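Local coordinates for protein protease Do-like 2, chloroplastic (PDB 4FLN) that acts as a chloroplast serine protease that makes the primary cleavage of the photodamaged D1 protein of photosystem II, at residues 271-276 and 297-302; 306-311 and 322-327. All coordinates share one frame; numbering follows the deposited sequence.

Contact 1. Residues 271-276 and 297-302; sequences LKVPTN and GDVIVS
V299 meets both V273 and L271 through its methyl groups, and those three side chains make up most of this contact. V273 and V299 reach toward each other tip to tip: V273 CG2 lies 3.8 Å from V299 CG2 and 3.9 Å from V299 CG1, so one methyl of the loop sits against both branches of the strand valine. With chi1 of V273 at 173°, CG2 is the branch anti to the carbonyl carbon, and it is the one turned to V299. L271 comes in at a slant with a single methyl, CD2, which is 4.1 Å from V299 CG2 and 3.7 Å from the carbonyl oxygen of G297. Just after L271 the helix 265-271 ends in a Schellman motif, with K272 at positive phi, and the chain then runs on so that V273 faces the same strand. The contact thus packs the end of this helix and the loop beyond it against strand 299-303 of the PDZ domain, where L262 also touches V299 and L280 touches L271. No hydrogen bond passes between 271-276 and 297-302, so their hold on each other is apolar and rests on the fit of a few methyl groups.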
ATOM      1  N   LEU B 271      22.528  27.142 -38.434  1.00 55.49           N
ATOM      2  CA  LEU B 271      21.766  26.523 -39.507  1.00 57.92           C
ATOM      3  C   LEU B 271      21.357  27.504 -40.608  1.00 60.88           C
ATOM      4  O   LEU B 271      20.821  27.098 -41.638  1.00 58.82           O
ATOM      5  CB  LEU B 271      20.543  25.813 -38.926  1.00 53.75           C
ATOM      6  CG  LEU B 271      20.878  24.404 -38.448  1.00 42.17           C
ATOM      7  CD1 LEU B 271      19.915  23.929 -37.377  1.00 37.68           C
ATOM      8  CD2 LEU B 271      20.871  23.471 -39.635  1.00 45.64           C
ATOM      9  N   LYS B 272      21.629  28.787 -40.391  1.00 63.47           N
ATOM     10  CA  LYS B 272      21.293  29.823 -41.362  1.00 66.83           C
ATOM     11  C   LYS B 272      19.791  29.924 -41.563  1.00 62.43           C
ATOM     12  O   LYS B 272      19.311  30.033 -42.691  1.00 58.45           O
ATOM     13  CB  LYS B 272      21.996  29.573 -42.704  1.00 74.04           C
ATOM     14  CG  LYS B 272      23.305  30.339 -42.888  1.00 80.29           C
ATOM     15  CD  LYS B 272      24.217  30.210 -41.673  1.00 88.16           C
ATOM     16  CE  LYS B 272      25.486  31.043 -41.833  1.00 92.82           C
ATOM     17  NZ  LYS B 272      26.349  30.999 -40.612  1.00 92.24           N
ATOM     18  N   VAL B 273      19.061  29.887 -40.456  1.00 65.16           N
ATOM     19  CA  VAL B 273      17.618  30.088 -40.459  1.00 73.30           C
ATOM     20  C   VAL B 273      17.296  31.535 -40.097  1.00 90.93           C
ATOM     21  O   VAL B 273      17.651  31.993 -39.013  1.00104.79           O
ATOM     22  CB  VAL B 273      16.944  29.170 -39.426  1.00 63.38           C
ATOM     23  CG1 VAL B 273      15.471  29.490 -39.305  1.00 65.99           C
ATOM     24  CG2 VAL B 273      17.157  27.711 -39.787  1.00 63.20           C
ATOM     25  N   PRO B 274      16.646  32.271 -41.011  1.00 95.47           N
ATOM     26  CA  PRO B 274      16.252  33.664 -40.741  1.00101.34           C
ATOM     27  C   PRO B 274      14.991  33.830 -39.871  1.00 99.54           C
ATOM     28  O   PRO B 274      14.070  33.007 -39.903  1.00 90.43           O
ATOM     29  CB  PRO B 274      16.017  34.244 -42.145  1.00102.78           C
ATOM     30  CG  PRO B 274      16.660  33.270 -43.095  1.00 98.62           C
ATOM     31  CD  PRO B 274      16.506  31.935 -42.435  1.00 98.96           C
ATOM     32  N   THR B 275      14.965  34.933 -39.126  1.00106.37           N
ATOM     33  CA  THR B 275      13.916  35.249 -38.153  1.00110.03           C
ATOM     34  C   THR B 275      13.666  34.108 -37.177  1.00106.02           C
ATOM     35  O   THR B 275      14.594  33.390 -36.796  1.00105.02           O
ATOM     36  CB  THR B 275      12.582  35.588 -38.844  1.00114.88           C
ATOM     37  OG1 THR B 275      12.232  34.534 -39.753  1.00110.92           O
ATOM     38  CG2 THR B 275      12.690  36.903 -39.608  1.00120.64           C
ATOM     39  N   ASN B 276      12.405  33.923 -36.796  1.00 99.34           N
ATOM     40  CA  ASN B 276      12.045  32.785 -35.967  1.00 95.11           C
ATOM     41  C   ASN B 276      11.100  31.860 -36.718  1.00 87.84           C
ATOM     42  O   ASN B 276       9.890  32.088 -36.756  1.00 87.89           O
ATOM     43  CB  ASN B 276      11.379  33.280 -34.679  1.00101.31           C
ATOM     44  CG  ASN B 276      10.354  34.374 -34.937  1.00104.91           C
ATOM     45  OD1 ASN B 276      10.089  34.724 -36.087  1.00112.22           O
ATOM     46  ND2 ASN B 276       9.771  34.914 -33.869  1.00 96.81           N
ATOM     47  N   GLY B 297      19.373  17.496 -40.831  1.00 43.43           N
ATOM     48  CA  GLY B 297      19.981  18.801 -41.008  1.00 45.91           C
ATOM     49  C   GLY B 297      19.120  19.733 -41.841  1.00 52.34           C
ATOM     50  O   GLY B 297      19.397  20.928 -41.945  1.00 60.51           O
ATOM     51  N   ASP B 298      18.071  19.178 -42.440  1.00 44.16           N
ATOM     52  CA  ASP B 298      17.067  19.989 -43.113  1.00 43.44           C
ATOM     53  C   ASP B 298      16.201  20.729 -42.095  1.00 47.72           C
ATOM     54  O   ASP B 298      15.828  20.187 -41.050  1.00 52.85           O
ATOM     55  CB  ASP B 298      16.189  19.119 -44.015  1.00 45.95           C
ATOM     56  CG  ASP B 298      16.916  18.651 -45.268  1.00 60.64           C
ATOM     57  OD1 ASP B 298      18.135  18.916 -45.392  1.00 61.26           O
ATOM     58  OD2 ASP B 298      16.267  18.013 -46.129  1.00 63.05           O
ATOM     59  N   VAL B 299      15.884  21.977 -42.396  1.00 37.43           N
ATOM     60  CA  VAL B 299      14.989  22.718 -41.540  1.00 34.28           C
ATOM     61  C   VAL B 299      13.702  22.922 -42.292  1.00 36.10           C
ATOM     62  O   VAL B 299      13.669  23.712 -43.225  1.00 48.30           O
ATOM     63  CB  VAL B 299      15.558  24.098 -41.229  1.00 42.61           C
ATOM     64  CG1 VAL B 299      14.588  24.877 -40.333  1.00 36.21           C
ATOM     65  CG2 VAL B 299      16.946  23.969 -40.590  1.00 40.59           C
ATOM     66  N   ILE B 300      12.630  22.233 -41.914  1.00 34.11           N
ATOM     67  CA  ILE B 300      11.400  22.513 -42.631  1.00 39.86           C
ATOM     68  C   ILE B 300      10.895  23.889 -42.201  1.00 45.27           C
ATOM     69  O   ILE B 300      10.901  24.246 -41.021  1.00 40.57           O
ATOM     70  CB  ILE B 300      10.280  21.403 -42.592  1.00 54.31           C
ATOM     71  CG1 ILE B 300       9.093  21.855 -41.757  1.00 58.68           C
ATOM     72  CG2 ILE B 300      10.796  19.992 -42.229  1.00 25.27           C
ATOM     73  CD1 ILE B 300       7.798  21.741 -42.506  1.00 65.16           C
ATOM     74  N   VAL B 301      10.480  24.651 -43.199  1.00 47.78           N
ATOM     75  CA  VAL B 301      10.195  26.070 -43.082  1.00 49.34           C
ATOM     76  C   VAL B 301       8.718  26.360 -43.416  1.00 52.96           C
ATOM     77  O   VAL B 301       8.026  27.068 -42.691  1.00 56.10           O
ATOM     78  CB  VAL B 301      11.206  26.907 -43.894  1.00 48.09           C
ATOM     79  CG1 VAL B 301      10.515  28.028 -44.627  1.00 53.16           C
ATOM     80  CG2 VAL B 301      12.308  27.432 -42.962  1.00 38.94           C
ATOM     81  N   SER B 302       8.268  25.895 -44.570  1.00 48.15           N
ATOM     82  CA  SER B 302       6.854  25.978 -44.898  1.00 42.24           C
ATOM     83  C   SER B 302       6.260  24.594 -45.137  1.00 46.06           C
ATOM     84  O   SER B 302       6.983  23.628 -45.365  1.00 47.97           O
ATOM     85  CB  SER B 302       6.643  26.852 -46.131  1.00 39.55           C
ATOM     86  OG  SER B 302       7.520  26.473 -47.182  1.00 40.43           O
TER

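Contact 2. Residues 306-311 and 322-327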
ATOM      1  N   LEU B 306       2.183  27.330 -45.734  1.00 51.50           N
ATOM      2  CA  LEU B 306       1.980  27.885 -44.401  1.00 51.51           C
ATOM      3  C   LEU B 306       3.318  27.833 -43.675  1.00 51.15           C
ATOM      4  O   LEU B 306       3.989  26.803 -43.680  1.00 56.98           O
ATOM      5  CB  LEU B 306       0.918  27.099 -43.625  1.00 55.21           C
ATOM      6  CG  LEU B 306      -0.516  27.133 -44.170  1.00 55.52           C
ATOM      7  CD1 LEU B 306      -1.371  26.044 -43.539  1.00 42.05           C
ATOM      8  CD2 LEU B 306      -1.153  28.509 -43.971  1.00 58.89           C
ATOM      9  N   HIS B 307       3.720  28.943 -43.072  1.00 50.45           N
ATOM     10  CA  HIS B 307       5.015  29.002 -42.407  1.00 49.95           C
ATOM     11  C   HIS B 307       5.008  28.291 -41.063  1.00 46.47           C
ATOM     12  O   HIS B 307       4.037  28.363 -40.315  1.00 58.33           O
ATOM     13  CB  HIS B 307       5.481  30.453 -42.252  1.00 59.98           C
ATOM     14  CG  HIS B 307       5.970  31.066 -43.528  1.00 81.73           C
ATOM     15  ND1 HIS B 307       6.702  30.361 -44.459  1.00 92.38           N
ATOM     16  CD2 HIS B 307       5.825  32.315 -44.029  1.00 86.34           C
ATOM     17  CE1 HIS B 307       6.991  31.150 -45.477  1.00 92.96           C
ATOM     18  NE2 HIS B 307       6.470  32.341 -45.242  1.00 89.99           N
ATOM     19  N   VAL B 308       6.114  27.618 -40.764  1.00 39.83           N
ATOM     20  CA  VAL B 308       6.274  26.833 -39.542  1.00 31.75           C
ATOM     21  C   VAL B 308       7.252  27.530 -38.608  1.00 38.20           C
ATOM     22  O   VAL B 308       8.381  27.835 -39.014  1.00 36.58           O
ATOM     23  CB  VAL B 308       6.816  25.424 -39.883  1.00 35.26           C
ATOM     24  CG1 VAL B 308       7.485  24.804 -38.704  1.00 41.89           C
ATOM     25  CG2 VAL B 308       5.704  24.530 -40.401  1.00 46.22           C
ATOM     26  N   GLY B 309       6.831  27.772 -37.363  1.00 34.57           N
ATOM     27  CA  GLY B 309       7.642  28.520 -36.403  1.00 38.31           C
ATOM     28  C   GLY B 309       8.779  27.797 -35.679  1.00 47.30           C
ATOM     29  O   GLY B 309       9.052  26.626 -35.931  1.00 50.80           O
ATOM     30  N   CYS B 310       9.443  28.512 -34.774  1.00 55.47           N
ATOM     31  CA  CYS B 310      10.447  27.941 -33.865  1.00 60.41           C
ATOM     32  C   CYS B 310       9.969  26.624 -33.226  1.00 61.87           C
ATOM     33  O   CYS B 310      10.606  25.571 -33.360  1.00 52.10           O
ATOM     34  CB  CYS B 310      10.818  28.955 -32.761  1.00 46.02           C
ATOM     35  SG  CYS B 310      11.910  30.279 -33.308  1.00204.21           S
ATOM     36  N   GLU B 311       8.870  26.699 -32.484  1.00 60.14           N
ATOM     37  CA  GLU B 311       8.208  25.499 -32.010  1.00 60.49           C
ATOM     38  C   GLU B 311       7.481  24.929 -33.220  1.00 58.57           C
ATOM     39  O   GLU B 311       7.681  25.379 -34.342  1.00 72.75           O
ATOM     40  CB  GLU B 311       7.233  25.835 -30.883  1.00 75.80           C
ATOM     41  CG  GLU B 311       7.692  26.993 -29.980  1.00 94.19           C
ATOM     42  CD  GLU B 311       8.954  26.678 -29.177  1.00104.75           C
ATOM     43  OE1 GLU B 311       9.301  25.485 -29.050  1.00107.46           O
ATOM     44  OE2 GLU B 311       9.598  27.626 -28.667  1.00103.53           O
ATOM     45  N   ILE B 322      -1.645  26.263 -34.445  1.00 75.59           N
ATOM     46  CA  ILE B 322      -1.802  24.820 -34.256  1.00 59.54           C
ATOM     47  C   ILE B 322      -0.521  24.052 -34.561  1.00 50.22           C
ATOM     48  O   ILE B 322       0.238  24.402 -35.471  1.00 47.42           O
ATOM     49  CB  ILE B 322      -2.925  24.246 -35.146  1.00 54.20           C
ATOM     50  CG1 ILE B 322      -3.339  22.855 -34.667  1.00 56.11           C
ATOM     51  CG2 ILE B 322      -2.493  24.214 -36.604  1.00 51.04           C
ATOM     52  CD1 ILE B 322      -3.956  22.843 -33.283  1.00 61.88           C
ATOM     53  N   ALA B 323      -0.292  22.991 -33.802  1.00 47.29           N
ATOM     54  CA  ALA B 323       0.861  22.143 -34.042  1.00 44.36           C
ATOM     55  C   ALA B 323       0.893  21.699 -35.501  1.00 55.76           C
ATOM     56  O   ALA B 323      -0.127  21.333 -36.095  1.00 51.74           O
ATOM     57  CB  ALA B 323       0.855  20.947 -33.113  1.00 38.90           C
ATOM     58  N   PHE B 324       2.093  21.752 -36.057  1.00 58.94           N
ATOM     59  CA  PHE B 324       2.372  21.398 -37.433  1.00 54.75           C
ATOM     60  C   PHE B 324       1.706  20.063 -37.786  1.00 57.98           C
ATOM     61  O   PHE B 324       1.151  19.903 -38.882  1.00 58.75           O
ATOM     62  CB  PHE B 324       3.891  21.322 -37.558  1.00 62.95           C
ATOM     63  CG  PHE B 324       4.376  20.861 -38.875  1.00 64.28           C
ATOM     64  CD1 PHE B 324       3.618  21.040 -40.008  1.00 69.33           C
ATOM     65  CD2 PHE B 324       5.602  20.232 -38.976  1.00 63.52           C
ATOM     66  CE1 PHE B 324       4.076  20.595 -41.220  1.00 77.39           C
ATOM     67  CE2 PHE B 324       6.065  19.788 -40.183  1.00 69.58           C
ATOM     68  CZ  PHE B 324       5.306  19.967 -41.308  1.00 73.79           C
ATOM     69  N   ARG B 325       1.726  19.121 -36.843  1.00 47.18           N
ATOM     70  CA  ARG B 325       1.108  17.814 -37.058  1.00 53.02           C
ATOM     71  C   ARG B 325      -0.296  17.903 -37.674  1.00 57.35           C
ATOM     72  O   ARG B 325      -0.639  17.111 -38.559  1.00 52.99           O
ATOM     73  CB  ARG B 325       1.059  17.017 -35.751  1.00 60.67           C
ATOM     74  CG  ARG B 325       2.358  16.254 -35.442  1.00 83.18           C
ATOM     75  CD  ARG B 325       2.395  15.702 -34.012  1.00 89.12           C
ATOM     76  NE  ARG B 325       2.551  16.776 -33.032  1.00 93.50           N
ATOM     77  CZ  ARG B 325       2.363  16.636 -31.724  1.00 90.10           C
ATOM     78  NH1 ARG B 325       2.004  15.460 -31.222  1.00 87.42           N
ATOM     79  NH2 ARG B 325       2.526  17.677 -30.919  1.00 89.60           N
ATOM     80  N   TYR B 326      -1.098  18.868 -37.221  1.00 47.19           N
ATOM     81  CA  TYR B 326      -2.474  18.999 -37.700  1.00 41.05           C
ATOM     82  C   TYR B 326      -2.607  19.004 -39.228  1.00 45.55           C
ATOM     83  O   TYR B 326      -3.448  18.295 -39.781  1.00 39.23           O
ATOM     84  CB  TYR B 326      -3.167  20.235 -37.111  1.00 51.09           C
ATOM     85  CG  TYR B 326      -4.508  20.520 -37.765  1.00 60.89           C
ATOM     86  CD1 TYR B 326      -4.648  21.544 -38.694  1.00 56.57           C
ATOM     87  CD2 TYR B 326      -5.624  19.737 -37.481  1.00 67.27           C
ATOM     88  CE1 TYR B 326      -5.860  21.793 -39.303  1.00 62.35           C
ATOM     89  CE2 TYR B 326      -6.848  19.978 -38.091  1.00 67.22           C
ATOM     90  CZ  TYR B 326      -6.958  21.007 -39.001  1.00 70.65           C
ATOM     91  OH  TYR B 326      -8.170  21.257 -39.610  1.00 74.52           O
ATOM     92  N   LEU B 327      -1.793  19.808 -39.908  1.00 48.23           N
ATOM     93  CA  LEU B 327      -1.866  19.864 -41.364  1.00 53.78           C
ATOM     94  C   LEU B 327      -1.615  18.482 -41.926  1.00 52.91           C
ATOM     95  O   LEU B 327      -2.350  18.000 -42.780  1.00 53.89           O
ATOM     96  CB  LEU B 327      -0.839  20.840 -41.937  1.00 56.38           C
ATOM     97  CG  LEU B 327      -1.081  22.310 -41.613  1.00 58.55           C
ATOM     98  CD1 LEU B 327      -0.012  23.182 -42.251  1.00 57.91           C
ATOM     99  CD2 LEU B 327      -2.466  22.698 -42.084  1.00 51.25           C
TER
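L306 and L327 meet through their branch ends, and V308 lies over the ring of F324; these two pairs carry the contact, and both are apolar. In the leucine pair the side chains slant across each other. L306 CD1 does the touching on its side, 3.4 Å from L327 CD1 and 3.8 Å from L327 CD2, so it faces both methyls of the helix residue. P315 adds to the packing round L306, while F303 and V314 touch L327.

The second kind of interaction is a CH-pi contact. V308 CG2 stands over one face of F324, 4.2 Å from the ring centroid and 15° off the normal, displaced a little toward the rim on the CG and CD1 side. The phenyl group swings out with CG anti to the backbone N (chi1 175°), which carries it toward 306-311. Both segments belong to the PDZ domain that follows the protease domain: 306-307 is a short strand antiparallel to 299-303, and 322-327 leads from strand 321-323 into helix 325-329. I300 of strand 299-303 touches V308, and the F303 ring meets that of F324 at a steep angle of about 75°.

No hydrogen bond crosses between 306-311 and 322-327; within 322-327, Y326 N donates to A323 O at 2.9 Å, and L327 N bonds weakly to F324 O. Next to F324, R325 forms a salt bridge with D185 of the protease domain and packs on the backbone of the bound peptide.

How the contacts relate
Contact 1 and contact 2 lie about 13 Å apart, centre to centre, in one PDZ domain, and follow each other along the chain. Strand 299-303 and the chain just after strand 306-307 are tied by a probable hydrogen bond, with V301 O and V308 N 2.8 Å apart. Side chains bridge the contacts too: I300 CD1 lies 3.3 Å from F324 CZ, and N276 CB packs on C310 SG. V299 thus packs within contact 1, while the adjacent I300 reaches across to F324 of contact 2. Both contacts are away from the probable charge relay residues H91, D122 and S200; the bound peptide is met through R325, which is not one of the touching residues.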